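Local coordinates for protein fructose-bisphosphate aldolase class I (Thermoproteus tenax, PDB 1W8S) that is a class I aldolase of the DeoC/LacD family with a TIM-barrel fold, and holds 1,6-di-O-phosphono-beta-D-fructofuranose in its pocket, at residues L141-E155 and I167-K179. The protein carries 2 engineered substitutions. Sequence-based numbering, arbitrary orientation.
Sequences LVVESFPRGGKVVNE and IALELGADAMKIK. Engineered in segment 141-155: Glu144 (natural residue Trp), Phe146 (natural residue Tyr). With FBP (1,6-di-O-phosphono-beta-D-fructofuranose), chain O.
Leu141 docks where the loop enters strand 175-179, through both backbone polar groups: its N donates almost straight (171°) to Asp174 OD2 at 2.8 Å, on the anti side of the carboxylate, while its O accepts from the N atoms of Asp174 and Ala175. Val143 continues the pairing, N to Ala175 O and O to Lys177 N, and its isopropyl group straddles the helix and the loop after it: CG1 meets Ala168 CB of the helix, and CG2 presses on Ala173 CB of the loop at 3.5 Å, closer than two methyl groups normally pack. The bridges of Val142, Val143 and Glu144 with Ala175, Met176 and Lys177 are parallel, the strand axes lie 20° apart and helix 158-171 connects them, which defines a beta-alpha-beta unit of the TIM barrel. Engineered Glu144 points to the ligand side, where OE1 forms a salt bridge with Lys177 NZ, whose 3.3 Å hydrogen bond is weak, and OE2 bonds to Thr112; the bend at chi3 (66°) of Lys177 lays its CE against the glutamate chain, and NZ bonds to FBP O2 at 2.6 Å. Engineered Phe146 lies across Lys179 at about a right angle, CE1 3.7 Å from Lys179 CG. Arg148 grips Glu155 side-on, NE to OE2 and NH2 to OE1; Glu155 OE1 also takes Lys179 NZ at 2.7 Å, and FBP O6P accepts from Lys179 NZ and, weakly, from Arg148 NH2.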
ATOM      1  N   LEU E 141      24.629   4.380  -8.247  1.00 13.70           N
ATOM      2  CA  LEU E 141      23.657   4.920  -7.325  1.00 13.01           C
ATOM      3  C   LEU E 141      24.329   5.770  -6.277  1.00 13.45           C
ATOM      4  O   LEU E 141      25.210   5.284  -5.560  1.00 12.66           O
ATOM      5  CB  LEU E 141      22.929   3.763  -6.650  1.00 13.68           C
ATOM      6  CG  LEU E 141      21.963   4.089  -5.527  1.00 14.36           C
ATOM      7  CD1 LEU E 141      20.819   4.910  -6.058  1.00 15.99           C
ATOM      8  CD2 LEU E 141      21.520   2.769  -4.864  1.00 16.74           C
ATOM      9  N   VAL E 142      23.909   7.030  -6.199  1.00 13.67           N
ATOM     10  CA  VAL E 142      24.342   7.955  -5.150  1.00 14.36           C
ATOM     11  C   VAL E 142      23.209   8.041  -4.148  1.00 15.51           C
ATOM     12  O   VAL E 142      22.094   8.469  -4.508  1.00 15.89           O
ATOM     13  CB  VAL E 142      24.657   9.373  -5.696  1.00 14.35           C
ATOM     14  CG1 VAL E 142      25.275  10.266  -4.551  1.00 15.24           C
ATOM     15  CG2 VAL E 142      25.532   9.303  -6.908  1.00 15.28           C
ATOM     16  N   VAL E 143      23.460   7.592  -2.921  1.00 14.25           N
ATOM     17  CA  VAL E 143      22.467   7.679  -1.875  1.00 14.91           C
ATOM     18  C   VAL E 143      22.796   8.933  -1.083  1.00 14.45           C
ATOM     19  O   VAL E 143      23.921   9.092  -0.577  1.00 14.53           O
ATOM     20  CB  VAL E 143      22.490   6.481  -0.948  1.00 14.67           C
ATOM     21  CG1 VAL E 143      21.565   6.689   0.303  1.00 13.79           C
ATOM     22  CG2 VAL E 143      22.166   5.190  -1.721  1.00 16.24           C
ATOM     23  N   GLU E 144      21.792   9.784  -0.977  1.00 14.02           N
ATOM     24  CA  GLU E 144      21.823  11.034  -0.221  1.00 15.37           C
ATOM     25  C   GLU E 144      21.187  10.695   1.119  1.00 14.13           C
ATOM     26  O   GLU E 144      19.991  10.491   1.205  1.00 13.90           O
ATOM     27  CB  GLU E 144      21.067  12.109  -1.034  1.00 15.02           C
ATOM     28  CG  GLU E 144      21.356  11.930  -2.539  1.00 21.21           C
ATOM     29  CD  GLU E 144      20.586  12.834  -3.506  1.00 28.22           C
ATOM     30  OE1 GLU E 144      21.227  13.467  -4.417  1.00 29.73           O
ATOM     31  OE2 GLU E 144      19.324  12.840  -3.413  1.00 30.44           O
ATOM     32  N   SER E 145      22.021  10.541   2.144  1.00 13.43           N
ATOM     33  CA  SER E 145      21.601   9.976   3.422  1.00 12.78           C
ATOM     34  C   SER E 145      21.537  11.070   4.464  1.00 13.48           C
ATOM     35  O   SER E 145      22.600  11.556   4.943  1.00 12.79           O
ATOM     36  CB  SER E 145      22.607   8.914   3.851  1.00 13.48           C
ATOM     37  OG  SER E 145      22.132   8.156   4.965  1.00 12.77           O
ATOM     38  N   PHE E 146      20.310  11.441   4.817  1.00 12.99           N
ATOM     39  CA  PHE E 146      20.012  12.586   5.694  1.00 13.07           C
ATOM     40  C   PHE E 146      19.044  12.163   6.765  1.00 12.77           C
ATOM     41  O   PHE E 146      17.825  12.353   6.619  1.00 11.73           O
ATOM     42  CB  PHE E 146      19.362  13.727   4.914  1.00 13.56           C
ATOM     43  CG  PHE E 146      20.222  14.327   3.840  1.00 16.18           C
ATOM     44  CD1 PHE E 146      21.535  14.699   4.086  1.00 19.32           C
ATOM     45  CD2 PHE E 146      19.702  14.532   2.564  1.00 22.18           C
ATOM     46  CE1 PHE E 146      22.318  15.274   3.099  1.00 20.77           C
ATOM     47  CE2 PHE E 146      20.474  15.089   1.567  1.00 25.83           C
ATOM     48  CZ  PHE E 146      21.806  15.470   1.838  1.00 23.31           C
ATOM     49  N   PRO E 147      19.550  11.583   7.850  1.00 12.48           N
ATOM     50  CA  PRO E 147      18.691  11.228   8.983  1.00 12.07           C
ATOM     51  C   PRO E 147      17.876  12.391   9.447  1.00 12.01           C
ATOM     52  O   PRO E 147      18.375  13.504   9.582  1.00 11.34           O
ATOM     53  CB  PRO E 147      19.698  10.768  10.066  1.00 12.24           C
ATOM     54  CG  PRO E 147      20.872  10.263   9.282  1.00 12.31           C
ATOM     55  CD  PRO E 147      20.938  11.135   8.066  1.00 12.82           C
ATOM     56  N   ARG E 148      16.593  12.137   9.663  1.00 11.99           N
ATOM     57  CA  ARG E 148      15.633  13.176   9.949  1.00 12.73           C
ATOM     58  C   ARG E 148      14.366  12.498  10.386  1.00 12.95           C
ATOM     59  O   ARG E 148      13.931  11.550   9.738  1.00 13.93           O
ATOM     60  CB  ARG E 148      15.336  13.985   8.683  1.00 12.38           C
ATOM     61  CG  ARG E 148      14.563  15.240   8.895  1.00 16.24           C
ATOM     62  CD  ARG E 148      14.497  16.095   7.655  1.00 18.54           C
ATOM     63  NE  ARG E 148      15.828  16.599   7.310  1.00 21.24           N
ATOM     64  CZ  ARG E 148      16.180  17.040   6.106  1.00 21.20           C
ATOM     65  NH1 ARG E 148      15.322  17.006   5.099  1.00 19.54           N
ATOM     66  NH2 ARG E 148      17.424  17.480   5.896  1.00 19.77           N
ATOM     67  N   GLY E 149      13.738  13.044  11.427  1.00 14.00           N
ATOM     68  CA  GLY E 149      12.552  12.452  12.045  1.00 12.98           C
ATOM     69  C   GLY E 149      12.999  11.481  13.109  1.00 13.65           C
ATOM     70  O   GLY E 149      14.196  11.375  13.392  1.00 12.96           O
ATOM     71  N   GLY E 150      12.042  10.805  13.730  1.00 13.62           N
ATOM     72  CA  GLY E 150      12.337   9.897  14.820  1.00 13.84           C
ATOM     73  C   GLY E 150      13.114  10.554  15.945  1.00 14.08           C
ATOM     74  O   GLY E 150      12.751  11.630  16.430  1.00 13.34           O
ATOM     75  N   LYS E 151      14.190   9.905  16.369  1.00 13.80           N
ATOM     76  CA  LYS E 151      14.994  10.401  17.473  1.00 14.47           C
ATOM     77  C   LYS E 151      15.996  11.477  17.031  1.00 14.01           C
ATOM     78  O   LYS E 151      16.756  11.968  17.857  1.00 14.60           O
ATOM     79  CB  LYS E 151      15.802   9.271  18.110  1.00 14.58           C
ATOM     80  CG  LYS E 151      15.020   8.068  18.614  1.00 16.79           C
ATOM     81  CD  LYS E 151      16.027   7.007  19.114  1.00 18.80           C
ATOM     82  CE  LYS E 151      15.327   5.822  19.785  1.00 22.67           C
ATOM     83  NZ  LYS E 151      14.549   4.994  18.843  1.00 20.48           N
ATOM     84  N   VAL E 152      16.035  11.828  15.757  1.00 13.79           N
ATOM     85  CA  VAL E 152      17.097  12.722  15.259  1.00 13.35           C
ATOM     86  C   VAL E 152      16.784  14.151  15.761  1.00 13.77           C
ATOM     87  O   VAL E 152      15.731  14.693  15.459  1.00 13.49           O
ATOM     88  CB  VAL E 152      17.203  12.698  13.725  1.00 13.62           C
ATOM     89  CG1 VAL E 152      18.229  13.671  13.226  1.00 12.51           C
ATOM     90  CG2 VAL E 152      17.546  11.307  13.256  1.00 13.64           C
ATOM     91  N   VAL E 153      17.669  14.711  16.572  1.00 14.88           N
ATOM     92  CA  VAL E 153      17.540  16.116  17.034  1.00 15.94           C
ATOM     93  C   VAL E 153      18.629  17.065  16.509  1.00 16.20           C
ATOM     94  O   VAL E 153      18.544  18.276  16.695  1.00 16.27           O
ATOM     95  CB  VAL E 153      17.509  16.228  18.612  1.00 16.19           C
ATOM     96  CG1 VAL E 153      16.300  15.491  19.195  1.00 16.62           C
ATOM     97  CG2 VAL E 153      18.772  15.718  19.258  1.00 18.61           C
ATOM     98  N   ASN E 154      19.702  16.524  15.945  1.00 15.96           N
ATOM     99  CA  ASN E 154      20.795  17.351  15.441  1.00 15.61           C
ATOM    100  C   ASN E 154      21.409  16.631  14.245  1.00 15.44           C
ATOM    101  O   ASN E 154      22.186  15.694  14.400  1.00 14.21           O
ATOM    102  CB  ASN E 154      21.807  17.608  16.544  1.00 15.52           C
ATOM    103  CG  ASN E 154      23.046  18.351  16.055  1.00 16.80           C
ATOM    104  OD1 ASN E 154      23.074  18.865  14.939  1.00 14.27           O
ATOM    105  ND2 ASN E 154      24.089  18.396  16.906  1.00 17.51           N
ATOM    106  N   GLU E 155      20.992  17.040  13.053  1.00 15.17           N
ATOM    107  CA  GLU E 155      21.413  16.373  11.839  1.00 15.80           C
ATOM    108  C   GLU E 155      22.923  16.402  11.551  1.00 15.12           C
ATOM    109  O   GLU E 155      23.386  15.597  10.754  1.00 14.95           O
ATOM    110  CB  GLU E 155      20.665  16.946  10.644  1.00 16.39           C
ATOM    111  CG  GLU E 155      19.189  16.586  10.664  1.00 17.06           C
ATOM    112  CD  GLU E 155      18.420  17.129   9.478  1.00 18.72           C
ATOM    113  OE1 GLU E 155      18.993  17.272   8.390  1.00 19.09           O
ATOM    114  OE2 GLU E 155      17.222  17.394   9.647  1.00 18.76           O
ATOM    115  N   ILE E 167      24.814   3.734   6.883  1.00 11.80           N
ATOM    116  CA  ILE E 167      23.550   3.231   6.288  1.00 13.36           C
ATOM    117  C   ILE E 167      23.642   3.212   4.758  1.00 13.31           C
ATOM    118  O   ILE E 167      23.212   2.268   4.106  1.00 14.56           O
ATOM    119  CB  ILE E 167      22.357   4.072   6.722  1.00 13.07           C
ATOM    120  CG1 ILE E 167      22.054   3.884   8.195  1.00 14.09           C
ATOM    121  CG2 ILE E 167      21.101   3.663   5.932  1.00 14.18           C
ATOM    122  CD1 ILE E 167      21.234   5.019   8.800  1.00 14.62           C
ATOM    123  N   ALA E 168      24.244   4.243   4.180  1.00 14.42           N
ATOM    124  CA  ALA E 168      24.363   4.328   2.738  1.00 13.90           C
ATOM    125  C   ALA E 168      25.220   3.190   2.191  1.00 14.86           C
ATOM    126  O   ALA E 168      24.870   2.558   1.209  1.00 14.36           O
ATOM    127  CB  ALA E 168      24.895   5.664   2.338  1.00 13.70           C
ATOM    128  N   LEU E 169      26.330   2.897   2.870  1.00 14.10           N
ATOM    129  CA  LEU E 169      27.133   1.759   2.501  1.00 13.70           C
ATOM    130  C   LEU E 169      26.361   0.457   2.598  1.00 12.91           C
ATOM    131  O   LEU E 169      26.390  -0.331   1.691  1.00 13.32           O
ATOM    132  CB  LEU E 169      28.388   1.684   3.378  1.00 13.66           C
ATOM    133  CG  LEU E 169      29.201   0.382   3.325  1.00 13.65           C
ATOM    134  CD1 LEU E 169      29.851   0.187   1.986  1.00 13.93           C
ATOM    135  CD2 LEU E 169      30.248   0.394   4.455  1.00 12.67           C
ATOM    136  N   GLU E 170      25.678   0.257   3.709  1.00 13.65           N
ATOM    137  CA  GLU E 170      24.959  -0.980   3.987  1.00 14.17           C
ATOM    138  C   GLU E 170      23.846  -1.274   2.959  1.00 14.38           C
ATOM    139  O   GLU E 170      23.589  -2.436   2.617  1.00 13.37           O
ATOM    140  CB  GLU E 170      24.375  -0.927   5.399  1.00 13.01           C
ATOM    141  CG  GLU E 170      25.429  -0.774   6.492  1.00 16.04           C
ATOM    142  CD  GLU E 170      25.992  -2.062   7.035  1.00 16.14           C
ATOM    143  OE1 GLU E 170      25.490  -3.137   6.679  1.00 17.93           O
ATOM    144  OE2 GLU E 170      26.942  -1.981   7.867  1.00 14.16           O
ATOM    145  N   LEU E 171      23.186  -0.227   2.489  1.00 14.27           N
ATOM    146  CA  LEU E 171      22.048  -0.368   1.561  1.00 14.20           C
ATOM    147  C   LEU E 171      22.442  -0.482   0.062  1.00 14.46           C
ATOM    148  O   LEU E 171      21.583  -0.744  -0.791  1.00 15.88           O
ATOM    149  CB  LEU E 171      21.049   0.765   1.781  1.00 14.05           C
ATOM    150  CG  LEU E 171      20.317   0.719   3.135  1.00 14.30           C
ATOM    151  CD1 LEU E 171      19.488   1.902   3.276  1.00 17.17           C
ATOM    152  CD2 LEU E 171      19.477  -0.528   3.367  1.00 16.49           C
ATOM    153  N   GLY E 172      23.719  -0.278  -0.242  1.00 13.20           N
ATOM    154  CA  GLY E 172      24.279  -0.554  -1.556  1.00 14.06           C
ATOM    155  C   GLY E 172      24.672   0.686  -2.362  1.00 13.50           C
ATOM    156  O   GLY E 172      24.830   0.600  -3.570  1.00 14.59           O
ATOM    157  N   ALA E 173      24.818   1.827  -1.717  1.00 14.40           N
ATOM    158  CA  ALA E 173      25.289   3.050  -2.396  1.00 13.70           C
ATOM    159  C   ALA E 173      26.610   2.774  -3.064  1.00 14.16           C
ATOM    160  O   ALA E 173      27.492   2.093  -2.493  1.00 13.05           O
ATOM    161  CB  ALA E 173      25.457   4.181  -1.429  1.00 14.73           C
ATOM    162  N   ASP E 174      26.764   3.341  -4.250  1.00 13.00           N
ATOM    163  CA  ASP E 174      28.028   3.319  -4.972  1.00 13.42           C
ATOM    164  C   ASP E 174      28.841   4.595  -4.664  1.00 12.87           C
ATOM    165  O   ASP E 174      30.037   4.594  -4.789  1.00 14.36           O
ATOM    166  CB  ASP E 174      27.784   3.189  -6.473  1.00 13.81           C
ATOM    167  CG  ASP E 174      26.992   1.952  -6.822  1.00 16.34           C
ATOM    168  OD1 ASP E 174      27.318   0.865  -6.256  1.00 13.41           O
ATOM    169  OD2 ASP E 174      26.003   1.976  -7.609  1.00 16.16           O
ATOM    170  N   ALA E 175      28.141   5.674  -4.334  1.00 13.65           N
ATOM    171  CA  ALA E 175      28.698   6.888  -3.749  1.00 12.91           C
ATOM    172  C   ALA E 175      27.635   7.438  -2.818  1.00 12.50           C
ATOM    173  O   ALA E 175      26.443   7.062  -2.909  1.00 12.00           O
ATOM    174  CB  ALA E 175      29.014   7.910  -4.849  1.00 12.66           C
ATOM    175  N   MET E 176      28.003   8.389  -1.972  1.00 11.30           N
ATOM    176  CA  MET E 176      27.012   8.954  -1.062  1.00 11.80           C
ATOM    177  C   MET E 176      27.223  10.443  -0.836  1.00 12.16           C
ATOM    178  O   MET E 176      28.334  10.967  -1.017  1.00 13.32           O
ATOM    179  CB  MET E 176      27.020   8.211   0.285  1.00 12.17           C
ATOM    180  CG  MET E 176      28.260   8.470   1.156  1.00 11.90           C
ATOM    181  SD  MET E 176      28.232   7.527   2.721  1.00 14.23           S
ATOM    182  CE  MET E 176      28.684   5.929   2.089  1.00 11.56           C
ATOM    183  N   LYS E 177      26.155  11.094  -0.400  1.00 12.89           N
ATOM    184  CA  LYS E 177      26.149  12.487  -0.025  1.00 13.44           C
ATOM    185  C   LYS E 177      25.643  12.577   1.392  1.00 13.31           C
ATOM    186  O   LYS E 177      24.608  12.006   1.714  1.00 12.32           O
ATOM    187  CB  LYS E 177      25.238  13.272  -0.956  1.00 13.36           C
ATOM    188  CG  LYS E 177      24.981  14.699  -0.536  1.00 17.56           C
ATOM    189  CD  LYS E 177      24.417  15.571  -1.707  1.00 20.50           C
ATOM    190  CE  LYS E 177      23.027  15.138  -2.173  1.00 25.60           C
ATOM    191  NZ  LYS E 177      22.250  16.212  -2.871  1.00 25.46           N
ATOM    192  N   ILE E 178      26.398  13.231   2.263  1.00 12.39           N
ATOM    193  CA  ILE E 178      26.027  13.388   3.670  1.00 12.99           C
ATOM    194  C   ILE E 178      26.392  14.796   4.141  1.00 13.32           C
ATOM    195  O   ILE E 178      27.171  15.483   3.485  1.00 13.78           O
ATOM    196  CB  ILE E 178      26.722  12.336   4.574  1.00 12.86           C
ATOM    197  CG1 ILE E 178      28.242  12.532   4.576  1.00 12.90           C
ATOM    198  CG2 ILE E 178      26.333  10.915   4.160  1.00 12.12           C
ATOM    199  CD1 ILE E 178      28.968  11.580   5.460  1.00 13.67           C
ATOM    200  N   LYS E 179      25.838  15.201   5.279  1.00 14.15           N
ATOM    201  CA  LYS E 179      26.096  16.518   5.867  1.00 13.83           C
ATOM    202  C   LYS E 179      27.435  16.544   6.595  1.00 13.82           C
ATOM    203  O   LYS E 179      27.881  15.554   7.159  1.00 13.51           O
ATOM    204  CB  LYS E 179      24.953  16.893   6.850  1.00 13.72           C
ATOM    205  CG  LYS E 179      23.597  17.093   6.106  1.00 17.34           C
ATOM    206  CD  LYS E 179      22.509  17.785   6.943  1.00 18.93           C
ATOM    207  CE  LYS E 179      21.392  18.286   6.014  1.00 20.74           C
ATOM    208  NZ  LYS E 179      20.252  18.994   6.701  1.00 24.12           N
TER
HETATM  209  P1  FBP O 270      23.261  22.651  -1.084  1.00 16.68           P
HETATM  210  O1P FBP O 270      22.542  23.861  -1.537  1.00 16.25           O
HETATM  211  O2P FBP O 270      24.813  22.714  -1.208  1.00 14.16           O
HETATM  212  O3P FBP O 270      22.952  22.261   0.366  1.00 15.13           O
HETATM  213  O1  FBP O 270      22.780  21.466  -2.036  1.00 15.99           O
HETATM  214  C1  FBP O 270      23.181  20.133  -1.801  1.00 20.84           C
HETATM  215  C2  FBP O 270      21.963  19.316  -1.345  1.00 24.86           C
HETATM  216  O2  FBP O 270      22.368  17.967  -1.024  1.00 26.06           O
HETATM  217  C3  FBP O 270      20.823  19.269  -2.372  1.00 24.70           C
HETATM  218  O3  FBP O 270      21.016  18.354  -3.439  1.00 25.41           O
HETATM  219  C4  FBP O 270      19.644  18.906  -1.470  1.00 26.46           C
HETATM  220  O4  FBP O 270      18.367  19.256  -1.975  1.00 28.33           O
HETATM  221  C5  FBP O 270      19.953  19.731  -0.228  1.00 28.64           C
HETATM  222  O5  FBP O 270      21.383  19.858  -0.158  1.00 27.88           O
HETATM  223  C6  FBP O 270      19.388  19.056   1.016  1.00 30.90           C
HETATM  224  O6  FBP O 270      19.780  19.798   2.158  1.00 34.26           O
HETATM  225  P2  FBP O 270      18.682  20.367   3.202  1.00 35.66           P
HETATM  226  O4P FBP O 270      19.195  21.708   3.672  1.00 34.36           O
HETATM  227  O5P FBP O 270      17.309  20.414   2.530  1.00 31.87           O
HETATM  228  O6P FBP O 270      18.661  19.509   4.480  1.00 29.44           O
HETATM  229  O   HOH W   1      19.376  15.785  -2.879  1.00 40.52           O
HETATM  230  O   HOH W   2      24.063  13.320   6.603  1.00 19.92           O